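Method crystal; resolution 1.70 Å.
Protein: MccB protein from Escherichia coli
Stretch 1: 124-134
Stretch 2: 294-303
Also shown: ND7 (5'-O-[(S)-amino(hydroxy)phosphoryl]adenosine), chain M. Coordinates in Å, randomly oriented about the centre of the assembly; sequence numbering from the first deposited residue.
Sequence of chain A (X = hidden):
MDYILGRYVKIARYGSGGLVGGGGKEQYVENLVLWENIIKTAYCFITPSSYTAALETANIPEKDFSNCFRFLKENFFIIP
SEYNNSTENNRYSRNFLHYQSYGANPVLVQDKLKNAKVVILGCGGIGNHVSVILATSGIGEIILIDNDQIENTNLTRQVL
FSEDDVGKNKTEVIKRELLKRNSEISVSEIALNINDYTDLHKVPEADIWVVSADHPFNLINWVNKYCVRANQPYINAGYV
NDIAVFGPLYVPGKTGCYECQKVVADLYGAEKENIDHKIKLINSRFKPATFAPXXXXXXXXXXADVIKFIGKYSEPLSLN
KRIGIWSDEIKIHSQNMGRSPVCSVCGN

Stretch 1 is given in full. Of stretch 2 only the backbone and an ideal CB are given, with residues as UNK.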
ATOM      1  N   GLY A 124       1.900  -6.543  15.345  1.00 14.81           N
ATOM      2  CA  GLY A 124       1.735  -7.956  15.132  1.00 15.11           C
ATOM      3  C   GLY A 124       1.920  -8.330  13.673  1.00 14.02           C
ATOM      4  O   GLY A 124       2.836  -7.814  12.993  1.00 13.63           O
ATOM      5  N   GLY A 125       1.038  -9.196  13.150  1.00 14.11           N
ATOM      6  CA  GLY A 125       1.247  -9.738  11.800  1.00 14.11           C
ATOM      7  C   GLY A 125       1.258  -8.643  10.736  1.00 13.22           C
ATOM      8  O   GLY A 125       2.144  -8.528   9.848  1.00 13.56           O
ATOM      9  N   ILE A 126       0.198  -7.842  10.747  1.00 13.44           N
ATOM     10  CA  ILE A 126       0.112  -6.776   9.768  1.00 14.21           C
ATOM     11  C   ILE A 126       1.230  -5.757   9.998  1.00 14.34           C
ATOM     12  O   ILE A 126       1.929  -5.335   9.049  1.00 14.64           O
ATOM     13  CB  ILE A 126      -1.279  -6.132   9.777  1.00 14.93           C
ATOM     14  CG1 ILE A 126      -2.355  -7.136   9.353  1.00 15.38           C
ATOM     15  CG2 ILE A 126      -1.293  -4.842   8.973  1.00 15.11           C
ATOM     16  CD1 ILE A 126      -2.253  -7.688   7.969  1.00 15.33           C
ATOM     17  N   GLY A 127       1.421  -5.352  11.242  1.00 14.73           N
ATOM     18  CA  GLY A 127       2.400  -4.329  11.562  1.00 15.46           C
ATOM     19  C   GLY A 127       3.819  -4.703  11.167  1.00 13.85           C
ATOM     20  O   GLY A 127       4.605  -3.868  10.688  1.00 14.59           O
ATOM     21  N   ASN A 128       4.202  -5.964  11.386  1.00 14.46           N
ATOM     22  CA  ASN A 128       5.490  -6.452  11.009  1.00 14.19           C
ATOM     23  C   ASN A 128       5.730  -6.235   9.504  1.00 14.21           C
ATOM     24  O   ASN A 128       6.751  -5.733   9.094  1.00 14.84           O
ATOM     25  CB  ASN A 128       5.653  -7.946  11.283  1.00 16.03           C
ATOM     26  CG  ASN A 128       6.311  -8.276  12.606  1.00 17.79           C
ATOM     27  OD1 ASN A 128       7.375  -8.892  12.627  1.00 16.16           O
ATOM     28  ND2 ASN A 128       5.665  -7.942  13.705  1.00 15.74           N
ATOM     29  N   HIS A 129       4.780  -6.670   8.690  1.00 13.63           N
ATOM     30  CA  HIS A 129       4.986  -6.699   7.272  1.00 13.05           C
ATOM     31  C   HIS A 129       4.924  -5.293   6.683  1.00 13.83           C
ATOM     32  O   HIS A 129       5.730  -4.975   5.812  1.00 14.76           O
ATOM     33  CB  HIS A 129       3.986  -7.627   6.589  1.00 13.60           C
ATOM     34  CG  HIS A 129       4.522  -9.016   6.481  1.00 14.85           C
ATOM     35  ND1 HIS A 129       4.410  -9.960   7.478  1.00 18.00           N
ATOM     36  CD2 HIS A 129       5.235  -9.584   5.509  1.00 15.11           C
ATOM     37  CE1 HIS A 129       5.025 -11.066   7.093  1.00 14.64           C
ATOM     38  NE2 HIS A 129       5.545 -10.859   5.898  1.00 17.85           N
ATOM     39  N   VAL A 130       4.015  -4.462   7.180  1.00 13.64           N
ATOM     40  CA  VAL A 130       3.926  -3.078   6.681  1.00 12.81           C
ATOM     41  C   VAL A 130       5.197  -2.317   7.060  1.00 13.11           C
ATOM     42  O   VAL A 130       5.775  -1.621   6.209  1.00 12.64           O
ATOM     43  CB  VAL A 130       2.672  -2.358   7.237  1.00 13.85           C
ATOM     44  CG1 VAL A 130       2.651  -0.859   6.921  1.00 15.20           C
ATOM     45  CG2 VAL A 130       1.419  -3.019   6.734  1.00 14.05           C
ATOM     46  N   SER A 131       5.590  -2.379   8.333  1.00 13.30           N
ATOM     47  CA  SER A 131       6.749  -1.597   8.799  1.00 14.07           C
ATOM     48  C   SER A 131       8.011  -1.882   7.968  1.00 15.32           C
ATOM     49  O   SER A 131       8.753  -0.952   7.652  1.00 13.97           O
ATOM     50  CB  SER A 131       6.994  -1.756  10.292  1.00 14.96           C
ATOM     51  OG  SER A 131       7.520  -3.037  10.604  1.00 14.82           O
ATOM     52  N   VAL A 132       8.300  -3.149   7.641  1.00 13.40           N
ATOM     53  CA  VAL A 132       9.537  -3.445   6.982  1.00 14.64           C
ATOM     54  C   VAL A 132       9.470  -2.961   5.525  1.00 14.77           C
ATOM     55  O   VAL A 132      10.460  -2.511   4.980  1.00 15.52           O
ATOM     56  CB  VAL A 132       9.932  -4.928   7.102  1.00 14.27           C
ATOM     57  CG1 VAL A 132       9.029  -5.875   6.292  1.00 15.52           C
ATOM     58  CG2 VAL A 132      11.387  -5.080   6.728  1.00 15.28           C
ATOM     59  N   ILE A 133       8.308  -3.060   4.890  1.00 13.02           N
ATOM     60  CA  ILE A 133       8.206  -2.500   3.540  1.00 13.18           C
ATOM     61  C   ILE A 133       8.480  -1.000   3.591  1.00 13.71           C
ATOM     62  O   ILE A 133       9.209  -0.447   2.732  1.00 14.55           O
ATOM     63  CB  ILE A 133       6.817  -2.776   2.920  1.00 12.92           C
ATOM     64  CG1 ILE A 133       6.648  -4.268   2.656  1.00 13.36           C
ATOM     65  CG2 ILE A 133       6.646  -1.954   1.664  1.00 13.46           C
ATOM     66  CD1 ILE A 133       5.234  -4.730   2.510  1.00 14.15           C
ATOM     67  N   LEU A 134       7.858  -0.303   4.545  1.00 13.23           N
ATOM     68  CA  LEU A 134       7.986   1.144   4.576  1.00 13.73           C
ATOM     69  C   LEU A 134       9.442   1.520   4.899  1.00 14.26           C
ATOM     70  O   LEU A 134       9.997   2.444   4.292  1.00 13.30           O
ATOM     71  CB  LEU A 134       6.997   1.762   5.576  1.00 14.70           C
ATOM     72  CG  LEU A 134       5.504   1.540   5.299  1.00 15.48           C
ATOM     73  CD1 LEU A 134       4.653   2.361   6.285  1.00 16.79           C
ATOM     74  CD2 LEU A 134       5.127   1.944   3.869  1.00 15.63           C
ATOM     75  N   UNK A 294      -2.516 -14.936   3.990  1.00 13.49           N
ATOM     76  CA  UNK A 294      -3.629 -13.942   4.098  1.00 13.13           C
ATOM     77  C   UNK A 294      -3.116 -12.646   4.728  1.00 12.82           C
ATOM     78  O   UNK A 294      -3.303 -11.520   4.227  1.00 12.87           O
ATOM     79  CB  UNK A 294      -4.785 -14.501   4.930  1.00 13.13           C
ATOM     80  N   UNK A 295      -2.422 -12.817   5.844  1.00 12.97           N
ATOM     81  CA  UNK A 295      -1.796 -11.740   6.557  1.00 13.22           C
ATOM     82  C   UNK A 295      -0.944 -10.910   5.585  1.00 13.39           C
ATOM     83  O   UNK A 295      -1.055  -9.662   5.498  1.00 13.20           O
ATOM     84  CB  UNK A 295      -0.952 -12.282   7.712  1.00 13.22           C
ATOM     85  N   UNK A 296      -0.054 -11.610   4.883  1.00 12.56           N
ATOM     86  CA  UNK A 296       0.989 -10.942   4.065  1.00 13.07           C
ATOM     87  C   UNK A 296       0.372 -10.191   2.879  1.00 11.72           C
ATOM     88  O   UNK A 296       0.871  -9.148   2.497  1.00 13.79           O
ATOM     89  CB  UNK A 296       2.003 -11.967   3.553  1.00 13.07           C
ATOM     90  N   UNK A 297      -0.702 -10.722   2.280  1.00 12.45           N
ATOM     91  CA  UNK A 297      -1.391 -10.042   1.172  1.00 12.98           C
ATOM     92  C   UNK A 297      -1.961  -8.713   1.658  1.00 13.62           C
ATOM     93  O   UNK A 297      -1.827  -7.658   1.005  1.00 12.09           O
ATOM     94  CB  UNK A 297      -2.504 -10.921   0.598  1.00 12.98           C
ATOM     95  N   UNK A 298      -2.657  -8.762   2.796  1.00 13.40           N
ATOM     96  CA  UNK A 298      -3.292  -7.583   3.350  1.00 13.74           C
ATOM     97  C   UNK A 298      -2.256  -6.519   3.665  1.00 13.20           C
ATOM     98  O   UNK A 298      -2.426  -5.299   3.354  1.00 13.22           O
ATOM     99  CB  UNK A 298      -4.089  -7.941   4.606  1.00 13.74           C
ATOM    100  N   UNK A 299      -1.206  -6.972   4.354  1.00 11.92           N
ATOM    101  CA  UNK A 299      -0.126  -6.078   4.734  1.00 12.57           C
ATOM    102  C   UNK A 299       0.520  -5.450   3.495  1.00 12.46           C
ATOM    103  O   UNK A 299       0.768  -4.251   3.467  1.00 12.22           O
ATOM    104  CB  UNK A 299       0.920  -6.831   5.559  1.00 12.57           C
ATOM    105  N   UNK A 300       0.789  -6.253   2.468  1.00 12.27           N
ATOM    106  CA  UNK A 300       1.480  -5.785   1.272  1.00 13.09           C
ATOM    107  C   UNK A 300       0.671  -4.673   0.604  1.00 13.02           C
ATOM    108  O   UNK A 300       1.211  -3.601   0.286  1.00 12.65           O
ATOM    109  CB  UNK A 300       1.714  -6.940   0.296  1.00 13.09           C
ATOM    110  N   UNK A 301      -0.622  -4.927   0.376  1.00 13.34           N
ATOM    111  CA  UNK A 301      -1.407  -3.963  -0.328  1.00 14.03           C
ATOM    112  C   UNK A 301      -1.666  -2.717   0.533  1.00 14.38           C
ATOM    113  O   UNK A 301      -1.762  -1.601  -0.037  1.00 15.24           O
ATOM    114  CB  UNK A 301      -2.725  -4.598  -0.775  1.00 14.03           C
ATOM    115  N   UNK A 302      -1.705  -2.858   1.860  1.00 14.12           N
ATOM    116  CA  UNK A 302      -1.768  -1.724   2.774  1.00 14.87           C
ATOM    117  C   UNK A 302      -0.512  -0.844   2.609  1.00 14.73           C
ATOM    118  O   UNK A 302      -0.593   0.382   2.461  1.00 14.68           O
ATOM    119  CB  UNK A 302      -1.903  -2.210   4.219  1.00 14.87           C
ATOM    120  N   UNK A 303       0.672  -1.474   2.616  1.00 14.33           N
ATOM    121  CA  UNK A 303       1.928  -0.730   2.467  1.00 13.61           C
ATOM    122  C   UNK A 303       1.938   0.007   1.116  1.00 14.49           C
ATOM    123  O   UNK A 303       2.380   1.142   1.028  1.00 14.67           O
ATOM    124  CB  UNK A 303       3.129  -1.671   2.575  1.00 13.61           C
TER
HETATM  125  O1A ND7 M 101      -2.953 -10.152  16.493  1.00 18.83           O
HETATM  126  PA  ND7 M 101      -2.249  -9.519  15.327  1.00 21.34           P
HETATM  127  O2A ND7 M 101      -1.235 -10.362  14.566  1.00 18.94           O
HETATM  128  N3A ND7 M 101      -3.511  -9.071  14.281  1.00 19.66           N
HETATM  129  O5' ND7 M 101      -1.481  -8.185  15.707  1.00 19.54           O
HETATM  130  C5' ND7 M 101      -2.259  -7.184  16.432  1.00 18.94           C
HETATM  131  C4' ND7 M 101      -1.211  -6.329  17.190  1.00 18.87           C
HETATM  132  C3' ND7 M 101      -0.666  -7.164  18.397  1.00 18.23           C
HETATM  133  O3' ND7 M 101       0.707  -7.166  18.463  1.00 18.79           O
HETATM  134  C2' ND7 M 101      -1.461  -6.506  19.604  1.00 18.55           C
HETATM  135  O2' ND7 M 101      -0.619  -6.485  20.821  1.00 18.01           O
HETATM  136  C1' ND7 M 101      -1.689  -5.241  19.226  1.00 19.28           C
HETATM  137  O4' ND7 M 101      -1.840  -5.279  17.613  1.00 18.64           O
HETATM  138  N9  ND7 M 101      -2.898  -4.622  19.690  1.00 19.55           N
HETATM  139  C4  ND7 M 101      -2.992  -3.403  20.290  1.00 20.43           C
HETATM  140  C5  ND7 M 101      -4.297  -3.180  20.551  1.00 18.93           C
HETATM  141  N7  ND7 M 101      -5.008  -4.242  20.106  1.00 19.55           N
HETATM  142  C8  ND7 M 101      -4.150  -5.092  19.576  1.00 20.72           C
HETATM  143  N3  ND7 M 101      -2.046  -2.501  20.626  1.00 21.24           N
HETATM  144  C2  ND7 M 101      -2.406  -1.391  21.197  1.00 23.10           C
HETATM  145  N1  ND7 M 101      -3.690  -1.149  21.484  1.00 22.75           N
HETATM  146  C6  ND7 M 101      -4.634  -1.996  21.171  1.00 21.26           C
HETATM  147  N6  ND7 M 101      -6.020  -1.709  21.495  1.00 21.89           N

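Phi/psi values from -51/-54 to -71/-29 make all of 294-303 helical. Its axis passes 8.3 Å from that of helix 125-134, with a 41° angle between their N-to-C directions. The shortest CA-CA distances across the pair, 5.1 Å from Ile126 to position 299 and 5.2 Å from Val130 to position 303, mark where the backbones leave least room.

At position 294, CA-to-CB points away and nothing of stretch 1 lies within 5.5 Å of the CB, so the visible atoms set no preference; the residue is Val294.

Position 295 points toward the start of the first helix. Its ideal CB is 4.8 Å from Ile126 CD1 and 5.2 Å from Gly125 C, leaving space for a medium-sized side chain, polar or apolar. An ideal CB on Gly125 would point toward this helix, and its absence leaves a gap. The residue is Asn295, chi1 t, and its amide enters that gap: a CB on Gly125 would sit 2.2 Å from Asn295 ND2. The contact is packing rather than hydrogen bonding, since Asn295 OD1 lies 3.2 Å from Gly125 O, two acceptors, and Asn295 ND2 lies 3.3 Å from Ile126 N, two donors.

Position 296 points sideways, with its CB 4.4 Å from His129 NE2. A polar or flat side chain could bend back to the imidazole. Asn296, chi1 m, does so, placing ND2 over one face of the ring, 3.1 Å from His129 CE1. Its approaches to the ring nitrogens have poor angles; instead, Asn296 ND2 makes a weak hydrogen bond to Asn295 OD1 (3.0 Å).

Position 297 points away and is unconstrained by stretch 1; it is Val297.

At position 298 the CB points sideways, 3.8 Å from Ile126 CD1, so a small apolar group fits without adjustment. Ala298 supplies one methyl against the isoleucine tip.

Position 299 is the most restrictive: its ideal CB points toward stretch 1, tight at 3.3 Å from His129 CB, 3.9 Å from Ile126 O and 4.0 Å from Val130 CG2. Glycine or alanine suits best. Ala299 packs its CB between these groups, and its carbonyl O lies 3.6 Å from Val130 CG2.

Position 300 points away, its CB 4.7 Å from Ile133 CD1, so many residues are possible. Ala300 makes its closest contact through CA, 4.1 Å from Ile133 CD1.

Position 301 also points away, beyond reach of stretch 1; it is Leu301.

Position 302 points toward Val130, with its CB 4.2 Å from Val130 CG2 and 5.5 Å from Ile126 CG2. Alanine, serine, cysteine or valine would be reasonable. In Cys302, chi1 t, SG lies 4.1 Å from Val130 CG2, an apolar contact.

Position 303 points into a hydrocarbon pocket, its CB 3.6 Å from Ile133 CG2, 4.3 Å from Leu134 CD2 and 4.4 Å from Val130 CA. The close backbones favour a small apolar residue. Ala303 has the largest area covered by stretch 1 in this segment, 73 Å², its deposited CB lying 3.7 Å from Ile133 CG2.

Stretch 2 294-303: VNNVAAALCA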
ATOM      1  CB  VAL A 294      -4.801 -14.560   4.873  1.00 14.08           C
ATOM      2  CG1 VAL A 294      -5.834 -13.496   5.184  1.00 14.36           C
ATOM      3  CG2 VAL A 294      -5.422 -15.718   4.082  1.00 14.44           C
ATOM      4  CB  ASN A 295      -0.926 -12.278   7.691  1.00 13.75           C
ATOM      5  CG  ASN A 295      -0.175 -11.195   8.417  1.00 13.45           C
ATOM      6  OD1 ASN A 295       0.953 -10.820   8.020  1.00 16.09           O
ATOM      7  ND2 ASN A 295      -0.794 -10.731   9.479  1.00 14.37           N
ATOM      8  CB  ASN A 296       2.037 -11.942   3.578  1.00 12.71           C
ATOM      9  CG  ASN A 296       2.825 -12.584   4.702  1.00 14.07           C
ATOM     10  OD1 ASN A 296       3.826 -13.272   4.435  1.00 18.13           O
ATOM     11  ND2 ASN A 296       2.432 -12.344   5.948  1.00 12.71           N
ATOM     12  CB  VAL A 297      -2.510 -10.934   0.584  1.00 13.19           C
ATOM     13  CG1 VAL A 297      -3.451 -10.153  -0.311  1.00 14.78           C
ATOM     14  CG2 VAL A 297      -1.939 -12.127  -0.183  1.00 13.92           C
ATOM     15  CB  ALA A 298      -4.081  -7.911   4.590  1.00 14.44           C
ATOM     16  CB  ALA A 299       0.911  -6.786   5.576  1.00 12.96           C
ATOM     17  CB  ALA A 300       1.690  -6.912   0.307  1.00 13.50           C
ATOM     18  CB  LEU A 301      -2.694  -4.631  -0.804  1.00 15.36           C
ATOM     19  CG  LEU A 301      -2.455  -5.640  -1.915  1.00 15.97           C
ATOM     20  CD1 LEU A 301      -3.673  -6.528  -2.140  1.00 18.25           C
ATOM     21  CD2 LEU A 301      -2.052  -4.886  -3.190  1.00 17.87           C
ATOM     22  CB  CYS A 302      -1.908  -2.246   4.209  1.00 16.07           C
ATOM     23  SG  CYS A 302      -1.895  -0.914   5.444  1.00 17.81           S
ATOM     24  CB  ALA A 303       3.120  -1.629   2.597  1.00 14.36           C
TER
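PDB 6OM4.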